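Local atomic coordinates of nicotinamide-nucleotide adenylyltransferase NadR family / Ribosylnicotinamide kinase (Lactococcus lactis subsp. cremoris, PDB entry 6GYE), a protein that probably phosphorylates nicotinamide riboside and adenylylates nicotinamide mononucleotide on the route to NAD+, and binds nicotinamide riboside. Residues F179-T184 and E368-K373; T194-R199 and T357-A362; M294-V299 and I363-E368; R202-P207 and V372-L377; E326-L331 and D338-L343. All blocks are in the same frame, centred on the assembly; numbering follows the deposited sequence.

Interaction 1 (F179-T184 and E368-K373); sequences FSKVVT and EYTGVK. With SO4 (sulfate ion), chain G.
Thr370 turns its methyl, CG2, into the angle between Lys181 and Val183, two residues whose side chains leave the same side of strand 181-184. CG2 lies 4.3 Å from Lys181 CB and 4.5 Å from Val183 CG2, so the threonine meets the root of one chain and a branch tip of the other. Its hydroxyl takes a different course. With chi1 at 74°, OG1 sits between the backbone N and the carbonyl carbon, where it donates to Val366 O one turn back and accepts from Val372 N at 3.3 Å, the latter an ST turn. These two bonds fix the rotation that presents CG2 to the strand. The strand belongs to the parallel sheet of the P-loop NTPase-like half, probably the kinase, and the contact puts the C-terminal end of helix 358-370 against the start of that strand. Gly371, with positive phi, comes right after the helix. The Lys181 chain bends at chi2 (-80°), and its CE comes to 3.9 Å from Tyr369 O; its NZ is weakly bonded to Gln165. Farther on, Lys373 N donates to O4 of a sulfate, probably from the crystallisation liquor, at 2.6 Å, and Val372 CG2 rests 3.6 Å from the same oxygen.

Interaction 2 (T194-R199 and T357-A362); sequences TTLVRR and TRYHHA. With SO4 (sulfate ion), chain F.
Leu196 and Arg199, one turn apart on helix 193-203, carry the apolar contact with Tyr359 and Ala362. Leu196 reaches over with CD1, which lies 4.2 Å from Tyr359 CA and 4.3 Å from Ala362 CB, filling the angle between the two residues. Arg199 offers its CB, which stands obliquely to the Tyr359 ring, 3.9 Å from CE1. Tyr359 CG is anti to the backbone N (chi1 173°), and this swings the ring along helix 193-203 until OH meets Ser203 OG in a hydrogen bond. The two short helical segments run at 47° to each other with their axes 10.8 Å apart. Helix 193-203 starts at the end of a probable P-loop (Walker A motif): Thr194 N donates at 3.0 Å to O3 of a sulfate, probably from the crystallisation liquor, and the backbone N atoms of Ser190, Thr191, Gly192 and Lys193 bind the same ion. Among the other polar pairs, Thr357 OG1, at the N-cap position, lies in the plane of the His360 ring, 2.7 Å from ND1 and hydrogen-bonded to it.

Interaction 3 (M294-V299 and I363-E368); sequences MDLILV and IDAVHE
Strand 296-299 and helix 363-368 run nearly antiparallel, at 166° between their directions, with the axes 9.7 Å apart and the CA atoms of Leu296 and Val366 nearest each other. This is the alpha/beta layering of a P-loop NTPase-like domain: a central strand of the four-stranded parallel sheet, flanked by 181-187 and 340-342, with helix 358-370 laid along one face. Alternation along the strand sorts the side chains. Leu296 and Leu298 point to this helix, while Val299 packs on Leu327 and Leu331 of helix 320-333. No hydrogen bond crosses between the segments, and the four residues that touch are all buried. Both leucines converge on the small side chain of Ala365. They do so from different rotations. In Leu296 CG is anti to the backbone N (chi1 169°); in Leu298 it is anti to the carbonyl carbon (chi1 -66°). Leu296 CD2 settles where the backbone passes from Ala365 to Val366, 4.0 Å from Val366 N, and also touches the Val366 side chain, at 4.2 Å from CG2. Leu200 of helix 193-203 extends the apolar layer beside Leu298. Before the strand, Asp295 OD2 accepts from Val182 N, tying the strand's entrance to its neighbour. Of the leucine methyls, Leu298 CD2 comes to 4.1 Å from Ala365 CB, and Leu296 CD2 reaches the same CB at 4.2 Å.

Interaction 4 (R202-P207 and V372-L377); sequences RSINAP and VKIERL. With SO4 (sulfate ion), chain C; SO4 (sulfate ion), chain G.
Val372 begins the contact by setting its CG2 against Ile204 CG2, 4.1 Å away, the two branched chains crossing obliquely. CG2, anti to the Val372 backbone N, is the methyl turned to Ile204, while CG1 takes the crowded position and packs on Val366. The peptide then turns the Lys373 side chain away, and Ile374 comes back to the same isoleucine: its CD1 lies 3.9 Å from Ile204 CG2. One methyl of Ile204 thus serves both partners. Ile374 gets there by bending at chi2 (-65°); Ile363 and His367 of helix 358-370 also touch it. Ile204 is placed by the end of helix 193-203, a Schellman motif with Asn205 in positive phi as the C-prime residue: Ala206 N bonds to Ala201 O, and Asn205 N makes a weak bond to Arg202 O. The extended C-terminal tail lies over the exit of the helix that follows the probable P-loop, at the surface. Arg376 bends to hold a sulfate, probably from the crystallisation liquor, at the edge of its guanidinium, in plane, with NH1 2.9 Å from O4. Leu377 N bonds to O2 of that sulfate at 3.0 Å and to O4, and Ser378 N is a further donor.

Interaction 5 (E326-L331 and D338-L343); sequences ELMRQL and DKVVIL
On helix 326-331, which meets strand 340-342 through Met328 and Leu331, the flat groups gather round the Glu326 carboxylate. Glu326 CD lies in plane at the edge of the Arg329 guanidinium, in a side-on salt bridge: NE at 2.7 Å and NH2 at 2.9 Å both go to Glu326 OE1. NH2 uses the anti lone pair of OE1, whereas NE comes from 39° above the carboxylate plane. The other oxygen, OE2, accepts from Gln330 NE2 at 2.9 Å, also through its anti lone pair. Toward the strand the contact is entirely apolar. Met328, bent at chi2 (-49°) and chi3, brings CE tip to tip with Ile342 CD1 at 4.1 Å, and the same methyl lies 4.4 Å from Val340 CG1. Leu331 crosses Val340 at an angle, CD1 to CG2 at 3.9 Å. The two segments run nearly antiparallel, 159° between their directions, as expected where helix 320-333 joins the parallel neighbours 296-300 and 340-342 in a beta-alpha-beta crossover. Val299 fills in between, touching both Leu331 and Val340. No hydrogen bond spans the two segments, so between them the contact rests on methyl packing, while three bonds among the helix's own side chains satisfy the buried carboxylate of Glu326.

From the N terminus, strand 181-187 opens the largest loop, closed at 368-373 by interaction 1; the other segments lie inside it except the overlapping 372-377. Helix 193-203 starts two loops: interaction 2 closes at the beginning of helix 358-370, and interaction 4 closes on the tail, so these two cross. Strand 296-300 starts interaction 3, which crosses interaction 2 but nests inside interactions 1 and 4. Interaction 5 is the local loop from helix 320-333 to strand 340-342, nested in all the others. Interactions 1 to 3 fix helix 358-370 to two sheet strands and to helix 193-203, interaction 4 joins the C-terminal tail to the end of helix 193-203, and interaction 5 secures the opposite face of the sheet.

Interaction 1 (F179-T184 and E368-K373)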
# COMPACT_ATOMS: atom_id res chain seq x y z
N PHE A 179 -1.43 3.33 -0.01
CA PHE A 179 -1.60 4.76 0.23
C PHE A 179 -1.21 5.17 1.63
O PHE A 179 -1.37 6.34 2.00
CB PHE A 179 -3.04 5.18 -0.04
CG PHE A 179 -3.41 5.15 -1.49
CD1 PHE A 179 -2.99 6.16 -2.34
CD2 PHE A 179 -4.14 4.10 -2.00
CE1 PHE A 179 -3.32 6.12 -3.68
CE2 PHE A 179 -4.46 4.06 -3.35
CZ PHE A 179 -4.06 5.06 -4.18
N SER A 180 -0.74 4.23 2.44
CA SER A 180 -0.47 4.52 3.84
C SER A 180 0.77 5.40 3.97
O SER A 180 1.74 5.25 3.23
CB SER A 180 -0.29 3.21 4.61
OG SER A 180 -0.12 3.52 5.96
N LYS A 181 0.70 6.36 4.90
CA LYS A 181 1.89 7.07 5.34
C LYS A 181 2.62 6.25 6.41
O LYS A 181 1.99 5.63 7.27
CB LYS A 181 1.49 8.44 5.89
CG LYS A 181 1.07 9.47 4.81
CD LYS A 181 2.26 10.08 4.15
CE LYS A 181 1.88 11.19 3.15
NZ LYS A 181 1.03 10.62 2.08
N VAL A 182 3.95 6.29 6.39
CA VAL A 182 4.75 5.44 7.27
C VAL A 182 5.84 6.30 7.91
O VAL A 182 6.64 6.93 7.21
CB VAL A 182 5.37 4.25 6.51
CG1 VAL A 182 6.27 3.39 7.42
CG2 VAL A 182 4.28 3.38 5.86
N VAL A 183 5.86 6.32 9.24
CA VAL A 183 6.88 7.00 10.04
C VAL A 183 7.68 5.95 10.78
O VAL A 183 7.11 5.15 11.54
CB VAL A 183 6.24 7.97 11.06
CG1 VAL A 183 7.32 8.68 11.87
CG2 VAL A 183 5.32 8.93 10.38
N THR A 184 9.00 5.95 10.61
CA THR A 184 9.87 4.98 11.25
C THR A 184 10.81 5.68 12.21
O THR A 184 11.43 6.69 11.85
CB THR A 184 10.68 4.19 10.21
OG1 THR A 184 9.79 3.54 9.30
CG2 THR A 184 11.55 3.13 10.90
N GLU A 368 4.30 18.12 9.52
CA GLU A 368 4.82 18.59 8.23
C GLU A 368 4.86 17.48 7.18
O GLU A 368 4.67 17.76 6.00
CB GLU A 368 6.21 19.21 8.40
CG GLU A 368 6.29 20.40 9.34
CD GLU A 368 5.53 21.63 8.83
OE1 GLU A 368 5.36 21.78 7.60
OE2 GLU A 368 5.10 22.46 9.67
N TYR A 369 5.10 16.23 7.57
CA TYR A 369 5.30 15.19 6.56
C TYR A 369 4.04 14.40 6.23
O TYR A 369 4.03 13.70 5.22
CB TYR A 369 6.39 14.21 7.00
CG TYR A 369 7.81 14.68 6.76
CD1 TYR A 369 8.41 15.64 7.57
CD2 TYR A 369 8.57 14.13 5.72
CE1 TYR A 369 9.72 16.07 7.34
CE2 TYR A 369 9.87 14.55 5.48
CZ TYR A 369 10.45 15.51 6.29
OH TYR A 369 11.75 15.91 6.04
N THR A 370 2.99 14.48 7.05
CA THR A 370 1.77 13.74 6.78
C THR A 370 0.54 14.61 6.61
O THR A 370 -0.47 14.12 6.10
CB THR A 370 1.46 12.73 7.88
OG1 THR A 370 0.99 13.43 9.05
CG2 THR A 370 2.70 11.87 8.22
N GLY A 371 0.55 15.84 7.11
CA GLY A 371 -0.60 16.71 6.97
C GLY A 371 -1.55 16.67 8.15
O GLY A 371 -2.49 17.46 8.18
N VAL A 372 -1.33 15.77 9.11
CA VAL A 372 -2.30 15.60 10.18
C VAL A 372 -2.27 16.81 11.10
O VAL A 372 -1.21 17.40 11.37
CB VAL A 372 -2.03 14.30 10.95
CG1 VAL A 372 -0.69 14.37 11.69
CG2 VAL A 372 -3.14 14.02 11.91
N LYS A 373 -3.44 17.21 11.59
CA LYS A 373 -3.50 18.38 12.45
C LYS A 373 -3.11 17.99 13.88
O LYS A 373 -3.45 16.91 14.35
CB LYS A 373 -4.91 19.00 12.44
CG LYS A 373 -5.11 20.12 13.47
CD LYS A 373 -6.33 20.98 13.22
CE LYS A 373 -6.59 21.99 14.35
NZ LYS A 373 -5.48 22.97 14.58
S SO4 G . -6.94 15.44 10.56
O1 SO4 G . -6.93 14.86 9.21
O2 SO4 G . -6.99 14.36 11.54
O3 SO4 G . -8.10 16.31 10.70
O4 SO4 G . -5.72 16.22 10.77

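Interaction 2 (T194-R199 and T357-A362)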
# COMPACT_ATOMS: atom_id res chain seq x y z
N THR A 194 10.89 3.64 22.33
CA THR A 194 9.60 3.00 22.53
C THR A 194 8.60 3.97 23.14
O THR A 194 7.46 4.06 22.68
CB THR A 194 9.77 1.73 23.39
OG1 THR A 194 10.60 0.80 22.69
CG2 THR A 194 8.43 1.05 23.66
N THR A 195 9.03 4.74 24.14
CA THR A 195 8.15 5.76 24.69
C THR A 195 7.76 6.77 23.62
O THR A 195 6.59 7.18 23.54
CB THR A 195 8.84 6.43 25.89
OG1 THR A 195 8.99 5.47 26.92
CG2 THR A 195 8.00 7.55 26.44
N LEU A 196 8.70 7.16 22.75
CA LEU A 196 8.39 8.15 21.71
C LEU A 196 7.37 7.61 20.71
O LEU A 196 6.37 8.27 20.40
CB LEU A 196 9.66 8.58 20.99
CG LEU A 196 9.44 9.66 19.91
CD1 LEU A 196 8.90 10.92 20.55
CD2 LEU A 196 10.70 9.94 19.12
N VAL A 197 7.62 6.40 20.20
CA VAL A 197 6.74 5.75 19.22
C VAL A 197 5.30 5.69 19.73
O VAL A 197 4.35 6.06 19.03
CB VAL A 197 7.26 4.33 18.90
CG1 VAL A 197 6.20 3.52 18.14
CG2 VAL A 197 8.56 4.38 18.13
N ARG A 198 5.12 5.21 20.97
CA ARG A 198 3.78 5.04 21.50
C ARG A 198 3.09 6.38 21.71
O ARG A 198 1.89 6.51 21.41
CB ARG A 198 3.83 4.27 22.82
CG ARG A 198 4.41 2.88 22.66
CD ARG A 198 4.49 2.14 23.99
NE ARG A 198 4.83 0.74 23.78
CZ ARG A 198 5.11 -0.11 24.76
NH1 ARG A 198 5.10 0.30 26.02
NH2 ARG A 198 5.41 -1.36 24.47
N ARG A 199 3.82 7.39 22.19
CA ARG A 199 3.20 8.70 22.37
C ARG A 199 2.86 9.33 21.03
O ARG A 199 1.76 9.88 20.86
CB ARG A 199 4.11 9.60 23.20
CG ARG A 199 4.35 9.01 24.57
CD ARG A 199 4.06 9.92 25.70
NE ARG A 199 5.23 10.60 26.23
CZ ARG A 199 5.63 10.50 27.50
NH1 ARG A 199 4.95 9.75 28.36
NH2 ARG A 199 6.69 11.18 27.90
N THR A 357 10.66 20.07 23.60
CA THR A 357 11.06 18.72 23.93
C THR A 357 11.23 17.92 22.65
O THR A 357 10.80 18.33 21.56
CB THR A 357 10.01 18.00 24.80
OG1 THR A 357 8.85 17.69 24.00
CG2 THR A 357 9.57 18.84 26.02
N ARG A 358 11.87 16.76 22.79
CA ARG A 358 11.97 15.80 21.71
C ARG A 358 10.60 15.50 21.12
O ARG A 358 10.43 15.46 19.89
CB ARG A 358 12.63 14.52 22.23
CG ARG A 358 13.45 13.74 21.22
CD ARG A 358 14.77 13.22 21.82
NE ARG A 358 15.67 14.29 22.27
CZ ARG A 358 16.98 14.16 22.40
NH1 ARG A 358 17.58 13.01 22.09
NH2 ARG A 358 17.71 15.19 22.83
N TYR A 359 9.60 15.29 21.99
CA TYR A 359 8.26 14.96 21.52
C TYR A 359 7.64 16.10 20.71
O TYR A 359 7.02 15.87 19.66
CB TYR A 359 7.36 14.58 22.71
CG TYR A 359 5.93 14.41 22.29
CD1 TYR A 359 5.48 13.21 21.76
CD2 TYR A 359 5.05 15.48 22.36
CE1 TYR A 359 4.16 13.07 21.34
CE2 TYR A 359 3.76 15.36 21.93
CZ TYR A 359 3.31 14.17 21.42
OH TYR A 359 2.01 14.10 21.02
N HIS A 360 7.79 17.35 21.18
CA HIS A 360 7.31 18.49 20.40
C HIS A 360 7.92 18.50 19.01
O HIS A 360 7.21 18.68 18.01
CB HIS A 360 7.61 19.81 21.10
CG HIS A 360 6.74 20.08 22.28
ND1 HIS A 360 6.79 19.33 23.43
CD2 HIS A 360 5.79 21.03 22.49
CE1 HIS A 360 5.91 19.79 24.30
NE2 HIS A 360 5.29 20.83 23.76
N HIS A 361 9.24 18.28 18.93
CA HIS A 361 9.91 18.28 17.63
C HIS A 361 9.34 17.21 16.72
O HIS A 361 9.02 17.47 15.56
CB HIS A 361 11.41 18.07 17.83
CG HIS A 361 12.22 18.32 16.59
ND1 HIS A 361 13.60 18.36 16.60
CD2 HIS A 361 11.85 18.58 15.32
CE1 HIS A 361 14.04 18.62 15.38
NE2 HIS A 361 12.99 18.76 14.58
N ALA A 362 9.19 15.98 17.24
CA ALA A 362 8.75 14.86 16.42
C ALA A 362 7.30 15.02 15.95
O ALA A 362 6.99 14.72 14.80
CB ALA A 362 8.92 13.55 17.19
S SO4 F . 14.45 2.39 23.84
O1 SO4 F . 14.13 2.96 25.16
O2 SO4 F . 15.25 1.18 23.96
O3 SO4 F . 13.24 1.99 23.13
O4 SO4 F . 15.19 3.41 23.11

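Interaction 3 (M294-V299 and I363-E368)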
# COMPACT_ATOMS: atom_id res chain seq x y z
N MET A 294 9.10 4.33 3.43
CA MET A 294 9.12 5.26 4.54
C MET A 294 8.90 6.68 4.05
O MET A 294 9.50 7.10 3.06
CB MET A 294 10.44 5.17 5.31
CG MET A 294 10.56 3.84 6.04
SD MET A 294 12.16 3.58 6.81
CE MET A 294 13.20 3.35 5.38
N ASP A 295 8.02 7.41 4.73
CA ASP A 295 7.78 8.80 4.39
C ASP A 295 8.56 9.74 5.29
O ASP A 295 8.96 10.81 4.85
CB ASP A 295 6.28 9.14 4.49
CG ASP A 295 5.44 8.31 3.53
OD1 ASP A 295 5.43 8.62 2.32
OD2 ASP A 295 4.80 7.34 3.98
N LEU A 296 8.81 9.32 6.53
CA LEU A 296 9.49 10.15 7.50
C LEU A 296 10.30 9.23 8.40
O LEU A 296 9.76 8.23 8.87
CB LEU A 296 8.49 10.96 8.34
CG LEU A 296 9.13 11.64 9.55
CD1 LEU A 296 10.14 12.69 9.07
CD2 LEU A 296 8.08 12.26 10.48
N ILE A 297 11.57 9.57 8.61
CA ILE A 297 12.47 8.80 9.45
C ILE A 297 12.93 9.71 10.60
O ILE A 297 13.65 10.69 10.38
CB ILE A 297 13.67 8.27 8.65
CG1 ILE A 297 13.19 7.30 7.57
CG2 ILE A 297 14.69 7.60 9.57
CD1 ILE A 297 14.23 7.03 6.47
N LEU A 298 12.53 9.37 11.81
CA LEU A 298 12.90 10.11 13.01
C LEU A 298 14.10 9.44 13.67
O LEU A 298 14.01 8.29 14.09
CB LEU A 298 11.73 10.18 13.99
CG LEU A 298 10.54 10.98 13.49
CD1 LEU A 298 9.35 10.82 14.39
CD2 LEU A 298 10.89 12.44 13.36
N VAL A 299 15.21 10.17 13.79
CA VAL A 299 16.44 9.63 14.37
C VAL A 299 16.63 10.26 15.74
O VAL A 299 16.67 11.49 15.85
CB VAL A 299 17.65 9.89 13.47
CG1 VAL A 299 18.94 9.48 14.17
CG2 VAL A 299 17.50 9.15 12.14
N ILE A 363 6.40 15.42 16.85
CA ILE A 363 5.00 15.52 16.46
C ILE A 363 4.82 16.64 15.44
O ILE A 363 3.98 16.54 14.53
CB ILE A 363 4.08 15.67 17.70
CG1 ILE A 363 2.64 15.31 17.35
CG2 ILE A 363 4.15 17.11 18.31
CD1 ILE A 363 2.42 13.83 17.04
N ASP A 364 5.63 17.69 15.53
CA ASP A 364 5.63 18.71 14.48
C ASP A 364 6.17 18.15 13.16
O ASP A 364 5.64 18.46 12.09
CB ASP A 364 6.44 19.93 14.92
CG ASP A 364 6.22 21.14 14.03
OD1 ASP A 364 5.04 21.47 13.76
OD2 ASP A 364 7.22 21.79 13.63
N ALA A 365 7.22 17.33 13.23
CA ALA A 365 7.71 16.71 12.00
C ALA A 365 6.65 15.80 11.41
O ALA A 365 6.46 15.78 10.19
CB ALA A 365 9.01 15.95 12.26
N VAL A 366 5.90 15.09 12.27
CA VAL A 366 4.77 14.29 11.78
C VAL A 366 3.78 15.17 11.05
O VAL A 366 3.32 14.85 9.95
CB VAL A 366 4.11 13.53 12.95
CG1 VAL A 366 2.80 12.87 12.50
CG2 VAL A 366 5.07 12.44 13.47
N HIS A 367 3.46 16.32 11.64
CA HIS A 367 2.54 17.27 11.00
C HIS A 367 3.04 17.69 9.62
O HIS A 367 2.30 17.61 8.63
CB HIS A 367 2.33 18.50 11.88
CG HIS A 367 1.56 19.57 11.18
ND1 HIS A 367 0.24 19.42 10.82
CD2 HIS A 367 1.95 20.79 10.71
CE1 HIS A 367 -0.16 20.50 10.17
NE2 HIS A 367 0.85 21.34 10.10
N GLU A 368 4.30 18.12 9.52
CA GLU A 368 4.82 18.59 8.23
C GLU A 368 4.86 17.48 7.18
O GLU A 368 4.67 17.76 6.00
CB GLU A 368 6.21 19.21 8.40
CG GLU A 368 6.29 20.40 9.34
CD GLU A 368 5.53 21.63 8.83
OE1 GLU A 368 5.36 21.78 7.60
OE2 GLU A 368 5.10 22.46 9.67

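Interaction 4 (R202-P207 and V372-L377)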
# COMPACT_ATOMS: atom_id res chain seq x y z
N ARG A 202 -0.19 7.22 19.65
CA ARG A 202 -1.42 7.42 20.41
C ARG A 202 -1.93 8.85 20.26
O ARG A 202 -3.13 9.08 20.36
CB ARG A 202 -1.20 7.03 21.88
CG ARG A 202 -1.20 5.49 22.06
CD ARG A 202 -0.56 5.04 23.36
NE ARG A 202 -0.69 3.59 23.53
CZ ARG A 202 0.02 2.85 24.37
NH1 ARG A 202 0.96 3.39 25.15
NH2 ARG A 202 -0.22 1.55 24.42
N SER A 203 -1.05 9.81 19.95
CA SER A 203 -1.50 11.19 19.79
C SER A 203 -2.52 11.31 18.67
O SER A 203 -3.37 12.21 18.71
CB SER A 203 -0.32 12.12 19.49
OG SER A 203 0.60 12.13 20.57
N ILE A 204 -2.51 10.40 17.70
CA ILE A 204 -3.44 10.56 16.59
C ILE A 204 -4.21 9.27 16.31
O ILE A 204 -4.74 9.09 15.20
CB ILE A 204 -2.69 11.03 15.33
CG1 ILE A 204 -1.55 10.05 14.98
CG2 ILE A 204 -2.15 12.45 15.51
CD1 ILE A 204 -0.95 10.31 13.59
N ASN A 205 -4.29 8.37 17.29
CA ASN A 205 -5.04 7.12 17.15
C ASN A 205 -4.46 6.23 16.04
O ASN A 205 -5.20 5.53 15.34
CB ASN A 205 -6.54 7.37 16.94
CG ASN A 205 -7.23 7.82 18.19
OD1 ASN A 205 -6.72 7.60 19.30
ND2 ASN A 205 -8.43 8.38 18.05
N ALA A 206 -3.11 6.27 15.87
CA ALA A 206 -2.44 5.46 14.86
C ALA A 206 -1.92 4.16 15.46
O ALA A 206 -1.59 4.11 16.65
CB ALA A 206 -1.27 6.24 14.26
N PRO A 207 -1.83 3.09 14.67
CA PRO A 207 -1.18 1.88 15.15
C PRO A 207 0.33 2.07 15.12
O PRO A 207 0.86 2.94 14.44
CB PRO A 207 -1.63 0.80 14.15
CG PRO A 207 -1.95 1.52 12.94
CD PRO A 207 -2.36 2.93 13.31
N VAL A 372 -1.33 15.77 9.11
CA VAL A 372 -2.30 15.60 10.18
C VAL A 372 -2.27 16.81 11.10
O VAL A 372 -1.21 17.40 11.37
CB VAL A 372 -2.03 14.30 10.95
CG1 VAL A 372 -0.69 14.37 11.69
CG2 VAL A 372 -3.14 14.02 11.91
N LYS A 373 -3.44 17.21 11.59
CA LYS A 373 -3.50 18.38 12.45
C LYS A 373 -3.11 17.99 13.88
O LYS A 373 -3.45 16.91 14.35
CB LYS A 373 -4.91 19.00 12.44
CG LYS A 373 -5.11 20.12 13.47
CD LYS A 373 -6.33 20.98 13.22
CE LYS A 373 -6.59 21.99 14.35
NZ LYS A 373 -5.48 22.97 14.58
N ILE A 374 -2.42 18.90 14.56
CA ILE A 374 -1.93 18.67 15.91
C ILE A 374 -2.37 19.87 16.73
O ILE A 374 -2.08 21.01 16.37
CB ILE A 374 -0.40 18.53 15.96
CG1 ILE A 374 0.07 17.33 15.14
CG2 ILE A 374 0.04 18.35 17.43
CD1 ILE A 374 -0.43 15.98 15.71
N GLU A 375 -2.92 19.61 17.90
CA GLU A 375 -3.41 20.70 18.71
C GLU A 375 -2.28 21.29 19.52
O GLU A 375 -1.34 20.60 19.94
CB GLU A 375 -4.51 20.25 19.67
CG GLU A 375 -5.80 19.83 19.01
CD GLU A 375 -6.60 21.02 18.47
OE1 GLU A 375 -6.33 22.18 18.86
OE2 GLU A 375 -7.53 20.77 17.67
N ARG A 376 -2.37 22.59 19.72
CA ARG A 376 -1.49 23.31 20.61
C ARG A 376 -1.97 23.12 22.04
O ARG A 376 -3.14 22.85 22.30
CB ARG A 376 -1.48 24.81 20.28
CG ARG A 376 -0.79 25.20 18.99
CD ARG A 376 0.59 25.78 19.24
NE ARG A 376 0.61 27.24 19.10
CZ ARG A 376 0.92 28.11 20.06
NH1 ARG A 376 1.26 27.71 21.28
NH2 ARG A 376 0.90 29.41 19.79
N LEU A 377 -1.06 23.33 22.96
CA LEU A 377 -1.43 23.29 24.37
C LEU A 377 -1.64 24.70 24.90
O LEU A 377 -2.59 24.94 25.66
CB LEU A 377 -0.36 22.57 25.18
CG LEU A 377 -0.41 22.66 26.71
CD1 LEU A 377 -1.53 21.81 27.24
CD2 LEU A 377 0.90 22.20 27.30
S SO4 C . 2.43 24.16 22.07
O1 SO4 C . 3.60 24.40 22.89
O2 SO4 C . 1.88 22.85 22.35
O3 SO4 C . 2.80 24.25 20.67
O4 SO4 C . 1.39 25.09 22.42
S SO4 G . -6.94 15.44 10.56
O1 SO4 G . -6.93 14.86 9.21
O2 SO4 G . -6.99 14.36 11.54
O3 SO4 G . -8.10 16.31 10.70
O4 SO4 G . -5.72 16.22 10.77

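Interaction 5 (E326-L331 and D338-L343)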
# COMPACT_ATOMS: atom_id res chain seq x y z
N GLU A 326 27.37 5.20 12.24
CA GLU A 326 27.16 4.15 11.24
C GLU A 326 25.75 4.24 10.67
O GLU A 326 25.55 4.03 9.46
CB GLU A 326 27.42 2.78 11.86
CG GLU A 326 27.16 1.62 10.91
CD GLU A 326 28.08 1.61 9.70
OE1 GLU A 326 29.12 2.31 9.70
OE2 GLU A 326 27.75 0.89 8.72
N LEU A 327 24.77 4.57 11.51
CA LEU A 327 23.41 4.73 11.03
C LEU A 327 23.33 5.84 9.99
O LEU A 327 22.74 5.66 8.91
CB LEU A 327 22.46 5.03 12.20
CG LEU A 327 21.01 5.40 11.84
CD1 LEU A 327 20.25 4.26 11.16
CD2 LEU A 327 20.25 5.86 13.07
N MET A 328 23.94 6.99 10.28
CA MET A 328 23.91 8.09 9.33
C MET A 328 24.63 7.72 8.03
O MET A 328 24.16 8.05 6.94
CB MET A 328 24.51 9.35 9.95
CG MET A 328 23.71 9.92 11.13
SD MET A 328 21.91 10.12 10.89
CE MET A 328 21.87 11.18 9.44
N ARG A 329 25.77 7.02 8.13
CA ARG A 329 26.42 6.51 6.93
C ARG A 329 25.45 5.68 6.10
O ARG A 329 25.34 5.85 4.88
CB ARG A 329 27.63 5.64 7.27
CG ARG A 329 28.98 6.30 7.21
CD ARG A 329 30.07 5.26 7.44
NE ARG A 329 30.04 4.64 8.77
CZ ARG A 329 30.60 5.16 9.86
NH1 ARG A 329 31.23 6.33 9.79
NH2 ARG A 329 30.52 4.51 11.02
N GLN A 330 24.74 4.75 6.75
CA GLN A 330 23.87 3.85 6.00
C GLN A 330 22.66 4.57 5.44
O GLN A 330 22.27 4.32 4.29
CB GLN A 330 23.47 2.66 6.88
CG GLN A 330 24.67 1.77 7.27
CD GLN A 330 24.25 0.36 7.68
OE1 GLN A 330 23.20 -0.13 7.27
NE2 GLN A 330 25.09 -0.31 8.47
N LEU A 331 22.05 5.47 6.22
CA LEU A 331 20.95 6.27 5.67
C LEU A 331 21.41 7.05 4.44
O LEU A 331 20.64 7.24 3.49
CB LEU A 331 20.37 7.20 6.73
CG LEU A 331 19.58 6.53 7.88
CD1 LEU A 331 19.27 7.49 9.02
CD2 LEU A 331 18.31 5.90 7.36
N ASP A 338 16.80 12.89 2.76
CA ASP A 338 15.77 13.92 2.68
C ASP A 338 14.54 13.60 3.51
O ASP A 338 13.74 14.51 3.79
CB ASP A 338 15.35 14.13 1.22
CG ASP A 338 16.30 15.05 0.48
OD1 ASP A 338 16.92 15.93 1.13
OD2 ASP A 338 16.44 14.89 -0.74
N LYS A 339 14.39 12.36 3.96
CA LYS A 339 13.31 11.97 4.85
C LYS A 339 13.72 11.94 6.32
O LYS A 339 12.89 11.62 7.17
CB LYS A 339 12.78 10.59 4.43
CG LYS A 339 12.19 10.57 3.02
CD LYS A 339 11.89 9.14 2.59
CE LYS A 339 11.19 9.11 1.23
NZ LYS A 339 10.99 7.69 0.82
N VAL A 340 14.97 12.26 6.63
CA VAL A 340 15.49 12.11 7.99
C VAL A 340 15.35 13.43 8.75
O VAL A 340 15.80 14.48 8.29
CB VAL A 340 16.96 11.66 7.97
CG1 VAL A 340 17.52 11.72 9.37
CG2 VAL A 340 17.11 10.26 7.41
N VAL A 341 14.74 13.36 9.92
CA VAL A 341 14.73 14.44 10.89
C VAL A 341 15.41 13.93 12.15
O VAL A 341 15.03 12.89 12.69
CB VAL A 341 13.29 14.91 11.20
CG1 VAL A 341 13.30 15.91 12.35
CG2 VAL A 341 12.64 15.50 9.93
N ILE A 342 16.43 14.66 12.60
CA ILE A 342 17.20 14.28 13.78
C ILE A 342 16.64 15.02 14.98
O ILE A 342 16.50 16.25 14.96
CB ILE A 342 18.68 14.62 13.57
CG1 ILE A 342 19.20 13.84 12.37
CG2 ILE A 342 19.47 14.30 14.83
CD1 ILE A 342 20.68 13.95 12.18
N LEU A 343 16.29 14.27 16.03
CA LEU A 343 15.65 14.86 17.21
C LEU A 343 16.70 15.27 18.25
O LEU A 343 16.84 14.68 19.32
CB LEU A 343 14.63 13.88 17.79
CG LEU A 343 13.54 13.47 16.80
CD1 LEU A 343 12.72 12.34 17.37
CD2 LEU A 343 12.64 14.68 16.49